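Local coordinates for esterase (Capnocytophaga ochracea, PDB 4W9R), which is of unknown function but probably hydrolyses ester bonds through its alpha/beta-hydrolase domain, its natural substrate not being established, at residues 10-13 and 14-17; 73-76 and 77-80; 191-194 and 195-199. All blocks are in the same frame, centred on the assembly; numbering follows the deposited sequence. Where two conformers were deposited one is given.

Interaction 1: 10-13 and 14-17; sequences FSSG and RLNR
S12 meets L15, N16 and R17 across the turn of a beta hairpin, where the edge strand 5-12 folds back into strand 17-24 and the return strand carries a G1 beta bulge: N16 and R17 both lie opposite S12. The tight side of the contact is built round the serine. Its OG, set anti to the backbone N (chi1 177°), accepts the amide of L15, N to OG 3.1 Å, in a nearly straight bond (163°). The same OG is hydrogen-bonded to E102 of helix 91-110, so a small hydroxyl links the turn to that helix. L15 packs against it alongside, its CB 3.4 Å from S12 OG, while its side chain also rests on F98. The backbone closes the loop more modestly: S12 N reaches R17 O at 3.3 Å, and N16 N makes a weak bond to S12 O.

The loose, solvent side is that of G13 and N16, both exposed, and the N16 side chain starts off away from 10-13. N16, at the first bulge position, takes the left-handed backbone conformation that belongs there and that asparagine tolerates better than most residues with a side chain. The arginines form a separate flank tied to neighbours. R14 leads its extended chain outward to a salt bridge with E97. R17 reaches instead to a salt bridge with D78 and a hydrogen bond from NE to Q19, and L15 CD1 sits 3.7 Å above one face of its guanidinium, offset toward the rim.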
# COMPACT_ATOMS: atom_id res chain seq x y z
N PHE B 10 12.21 24.43 5.20
CA PHE B 10 11.41 25.57 4.78
C PHE B 10 11.28 26.56 5.93
O PHE B 10 10.88 26.19 7.03
CB PHE B 10 10.02 25.11 4.31
CG PHE B 10 9.14 26.23 3.82
CD1 PHE B 10 8.27 26.87 4.68
CD2 PHE B 10 9.19 26.64 2.50
CE1 PHE B 10 7.46 27.90 4.24
CE2 PHE B 10 8.38 27.67 2.05
CZ PHE B 10 7.51 28.30 2.92
N SER B 11 11.63 27.81 5.67
CA SER B 11 11.51 28.84 6.70
C SER B 11 10.09 29.40 6.70
O SER B 11 9.64 29.97 5.71
CB SER B 11 12.53 29.96 6.48
OG SER B 11 13.85 29.48 6.64
N SER B 12 9.40 29.23 7.82
CA SER B 12 8.01 29.63 7.92
C SER B 12 7.84 30.83 8.85
O SER B 12 8.34 30.83 9.97
CB SER B 12 7.16 28.46 8.41
OG SER B 12 5.81 28.85 8.59
N GLY B 13 7.13 31.84 8.36
CA GLY B 13 6.86 33.02 9.16
C GLY B 13 5.81 32.74 10.21
O GLY B 13 5.90 33.21 11.34
N ARG B 14 4.81 31.95 9.83
CA ARG B 14 3.71 31.61 10.72
C ARG B 14 4.14 30.63 11.81
O ARG B 14 3.74 30.76 12.97
CB ARG B 14 2.54 31.04 9.93
CG ARG B 14 1.72 32.08 9.19
CD ARG B 14 0.71 31.43 8.27
NE ARG B 14 -0.26 32.39 7.75
CZ ARG B 14 -0.07 33.15 6.68
NH1 ARG B 14 -1.02 33.99 6.29
NH2 ARG B 14 1.07 33.08 6.01
N LEU B 15 4.96 29.65 11.44
CA LEU B 15 5.45 28.66 12.39
C LEU B 15 6.63 29.20 13.20
O LEU B 15 6.94 28.68 14.27
CB LEU B 15 5.85 27.38 11.68
CG LEU B 15 4.70 26.55 11.11
CD1 LEU B 15 5.22 25.30 10.41
CD2 LEU B 15 3.73 26.18 12.22
N ASN B 16 7.27 30.24 12.67
CA ASN B 16 8.44 30.84 13.30
C ASN B 16 9.56 29.83 13.57
O ASN B 16 10.24 29.89 14.59
CB ASN B 16 8.05 31.53 14.61
CG ASN B 16 8.37 33.01 14.60
OD1 ASN B 16 9.33 33.44 13.96
ND2 ASN B 16 7.56 33.79 15.31
N ARG B 17 9.73 28.89 12.64
CA ARG B 17 10.76 27.87 12.75
C ARG B 17 11.13 27.32 11.38
O ARG B 17 10.39 27.51 10.41
CB ARG B 17 10.31 26.74 13.67
CG ARG B 17 9.20 25.88 13.10
CD ARG B 17 9.03 24.60 13.91
NE ARG B 17 7.99 23.74 13.36
CZ ARG B 17 6.76 23.64 13.85
NH1 ARG B 17 6.41 24.35 14.92
NH2 ARG B 17 5.87 22.83 13.29

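Interaction 2: 73-76 and 77-80; sequences EPKQ and EDVT
D78 turns its side chain back against K75, three residues earlier, and can be followed atom by atom. CB lies 3.2 Å from K75 O, beside the carbonyl that the D78 amide itself uses: D78 N to K75 O measures 3.0 Å. With CG beside the backbone N (chi1 -70°), the carboxylate is carried back along the chain, and CG comes 3.9 Å from K75 CB. At the tip, OD2 accepts K75 N at 3.2 Å, met from above the carboxylate plane, and its stronger partner is R17 NH2, in a salt bridge from the hairpin that joins strands 5-12 and 17-24. The lysine amine is not the mate, since K75 NZ stays 6.2 Å from D78 OD2. A short acid suits this place because one oxygen can serve a backbone amide and an arginine together. With an alanine here, K75 N would probably lose its side-chain acceptor and R17 its carboxylate partner.

P74 and V79 add an apolar contact, crossing at about a right angle, with P74 CG touching V79 CG1 at 3.7 Å. The rigid proline and the branched valine give an apolar patch; P74 also touches F95 of helix 91-110, and V79 touches A125 of helix 123-128. T80 donates its hydroxyl to the backbone of Q76, OG1 to O 2.6 Å, while the Q76 and T80 side chains lie side by side and point the same way. V79 N bonds only weakly to K75 O and Q76 O. The whole is a weakly bonded helical turn at about 76-79, with the D78 carboxylate bonded back to the amide of K75 at its start, leading away from strand 67-71 of the alpha/beta-hydrolase sheet.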
# COMPACT_ATOMS: atom_id res chain seq x y z
N GLU B 73 7.29 15.28 10.70
CA GLU B 73 7.16 15.38 12.16
C GLU B 73 6.67 16.74 12.66
O GLU B 73 7.42 17.47 13.31
CB GLU B 73 8.49 15.04 12.82
CG GLU B 73 8.87 13.57 12.73
CD GLU B 73 10.16 13.25 13.46
OE1 GLU B 73 11.11 14.05 13.37
OE2 GLU B 73 10.22 12.19 14.12
N PRO B 74 5.41 17.09 12.36
CA PRO B 74 4.85 18.28 12.98
C PRO B 74 4.56 18.02 14.45
O PRO B 74 4.30 16.87 14.82
CB PRO B 74 3.56 18.52 12.19
CG PRO B 74 3.16 17.16 11.72
CD PRO B 74 4.45 16.41 11.46
N LYS B 75 4.60 19.05 15.28
CA LYS B 75 4.33 18.89 16.70
C LYS B 75 2.86 18.55 16.93
O LYS B 75 2.01 18.84 16.09
CB LYS B 75 4.71 20.15 17.47
CG LYS B 75 6.18 20.52 17.35
CD LYS B 75 6.49 21.80 18.11
CE LYS B 75 7.96 22.17 18.00
NZ LYS B 75 8.84 21.10 18.56
N GLN B 76 2.56 17.93 18.07
CA GLN B 76 1.20 17.53 18.39
C GLN B 76 0.25 18.72 18.45
O GLN B 76 -0.89 18.64 17.99
CB GLN B 76 1.16 16.77 19.72
CG GLN B 76 -0.22 16.31 20.13
CD GLN B 76 -0.22 15.55 21.44
OE1 GLN B 76 0.84 15.16 21.94
NE2 GLN B 76 -1.40 15.32 21.99
N GLU B 77 0.72 19.83 19.02
CA GLU B 77 -0.10 21.03 19.13
C GLU B 77 -0.34 21.68 17.77
O GLU B 77 -1.27 22.47 17.61
CB GLU B 77 0.56 22.04 20.08
CG GLU B 77 0.48 21.66 21.55
CD GLU B 77 1.15 22.68 22.45
OE1 GLU B 77 2.08 23.37 21.98
OE2 GLU B 77 0.75 22.80 23.62
N ASP B 78 0.48 21.33 16.79
CA ASP B 78 0.34 21.87 15.45
C ASP B 78 -0.84 21.24 14.70
O ASP B 78 -1.58 21.92 14.00
CB ASP B 78 1.62 21.66 14.63
CG ASP B 78 2.76 22.54 15.11
OD1 ASP B 78 2.49 23.59 15.73
OD2 ASP B 78 3.93 22.18 14.85
N VAL B 79 -0.98 19.92 14.83
CA VAL B 79 -2.00 19.19 14.08
C VAL B 79 -3.29 18.92 14.85
O VAL B 79 -4.21 18.30 14.32
CB VAL B 79 -1.45 17.85 13.58
CG1 VAL B 79 -0.29 18.08 12.62
CG2 VAL B 79 -1.01 16.99 14.75
N THR B 80 -3.37 19.38 16.10
CA THR B 80 -4.51 19.02 16.94
C THR B 80 -5.55 20.13 17.06
O THR B 80 -5.25 21.25 17.47
CB THR B 80 -4.06 18.63 18.36
OG1 THR B 80 -3.19 17.50 18.29
CG2 THR B 80 -5.27 18.27 19.21

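Interaction 3: 191-194 and 195-199; sequences QFER and AMRSA
The guanidinium of R197 has the CA of R194 over the centre of one face, 4.1 Å above the plane, and E193 OE1 at its edge, in plane. E193 OE2 forms the salt bridge to NH2, with carboxylate and guanidinium planes 48° apart; as modelled, OE2 to NH2 is too short to trust, and R197 was deposited in two conformers. The acid, four residues back, probably offsets part of the charge of R197, whose NH1 lies 4.1 Å from R194 NE, a pair of like charges running side by side. The other flat group, the F192 ring, is met obliquely by the selenomethionine M196: its CE lies 3.7 Å from F192 CE2, and its SE 4.8 Å from the ring centroid, 51° off the normal, in a Met-aromatic contact. The ring is carried there by a CG anti to the backbone N (chi1 168°).

A195 N still reaches Q191 O, and R197 N reaches E193 O at 3.1 Å, after which S198 folds back, its OG donating to A195 O at 2.8 Å.

Long apolar side chains suit the inner side of this last turn of helix 183-196, the link of the beta-alpha-beta unit between strands 171-180 and 205-213. M196 packs on Y173, M175 and Y207 of those strands and on F159 and L163 of helix 156-165; F192 meets F127 edge-to-face, and E193 OE1 is hydrogen-bonded to Y207 OH.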
# COMPACT_ATOMS: atom_id res chain seq x y z
N GLN B 191 -19.25 8.50 14.78
CA GLN B 191 -20.18 9.53 15.22
C GLN B 191 -20.02 10.80 14.38
O GLN B 191 -21.00 11.42 13.98
CB GLN B 191 -19.99 9.85 16.70
CG GLN B 191 -20.30 8.70 17.64
CD GLN B 191 -19.99 9.04 19.08
OE1 GLN B 191 -20.14 10.18 19.52
NE2 GLN B 191 -19.53 8.04 19.84
N PHE B 192 -18.77 11.17 14.13
CA PHE B 192 -18.46 12.35 13.33
C PHE B 192 -18.93 12.17 11.89
O PHE B 192 -19.54 13.07 11.31
CB PHE B 192 -16.96 12.65 13.36
CG PHE B 192 -16.52 13.67 12.35
CD1 PHE B 192 -16.72 15.02 12.58
CD2 PHE B 192 -15.91 13.28 11.17
CE1 PHE B 192 -16.31 15.96 11.65
CE2 PHE B 192 -15.50 14.22 10.24
CZ PHE B 192 -15.70 15.56 10.48
N GLU B 193 -18.65 10.99 11.33
CA GLU B 193 -19.00 10.70 9.94
C GLU B 193 -20.51 10.70 9.73
O GLU B 193 -21.00 11.22 8.73
CB GLU B 193 -18.40 9.36 9.51
CG GLU B 193 -18.38 9.13 8.01
CD GLU B 193 -19.70 8.58 7.47
OE1 GLU B 193 -19.96 8.75 6.27
OE2 GLU B 193 -20.45 7.97 8.26
N ARG B 194 -21.23 10.13 10.69
CA ARG B 194 -22.69 10.09 10.62
C ARG B 194 -23.29 11.49 10.59
O ARG B 194 -24.25 11.75 9.87
CB ARG B 194 -23.26 9.30 11.81
CG ARG B 194 -24.78 9.27 11.86
CD ARG B 194 -25.30 8.41 13.01
NE ARG B 194 -25.08 6.99 12.78
CZ ARG B 194 -24.12 6.27 13.37
NH1 ARG B 194 -23.29 6.84 14.23
NH2 ARG B 194 -24.00 4.98 13.10
N ALA B 195 -22.70 12.40 11.37
CA ALA B 195 -23.17 13.78 11.43
C ALA B 195 -22.81 14.54 10.16
O ALA B 195 -23.48 15.50 9.79
CB ALA B 195 -22.60 14.48 12.66
N MSE B 196 -21.74 14.11 9.51
CA MSE B 196 -21.24 14.78 8.31
C MSE B 196 -22.07 14.43 7.08
O MSE B 196 -22.21 15.25 6.16
CB MSE B 196 -19.77 14.42 8.09
CG MSE B 196 -19.14 15.07 6.86
SE MSE B 196 -17.20 14.90 6.79
CE MSE B 196 -17.03 12.98 7.06
N ARG B 197 -22.62 13.22 7.06
CA ARG B 197 -23.41 12.76 5.92
C ARG B 197 -24.90 13.03 6.10
O ARG B 197 -25.72 12.60 5.28
CB ARG B 197 -23.18 11.26 5.68
CG ARG B 197 -23.77 10.35 6.74
CD ARG B 197 -23.87 8.92 6.23
NE ARG B 197 -24.50 8.04 7.20
CZ ARG B 197 -23.85 7.12 7.91
NH1 ARG B 197 -24.50 6.35 8.77
NH2 ARG B 197 -22.54 6.96 7.75
N SER B 198 -25.25 13.73 7.18
CA SER B 198 -26.65 14.06 7.48
C SER B 198 -27.39 14.69 6.30
O SER B 198 -28.48 14.26 5.95
CB SER B 198 -26.70 15.01 8.68
OG SER B 198 -26.08 14.44 9.82
N ALA B 199 -26.79 15.71 5.70
CA ALA B 199 -27.37 16.36 4.53
C ALA B 199 -26.91 15.68 3.25
O ALA B 199 -25.81 15.12 3.19
CB ALA B 199 -27.01 17.84 4.51

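In the fold
From the N terminus the three contacts follow in series, and none nests in or crosses another. Interaction 1 closes the tight hairpin between strands 5-12 and 17-24, at one border of the sheet. Interaction 2 comes after strand 67-71, the next strand inward, and turns the chain through one short helical turn. These two touch through the R17–D78 salt bridge, and tie the 5-12/17-24 side of the sheet to helix 91-110. Interaction 3, its nearest atoms about 22 Å from interaction 1 and about 12 Å from interaction 2, ties the end of helix 183-196 to the 171-180/205-213 side, where 205-213 is the opposite outermost strand.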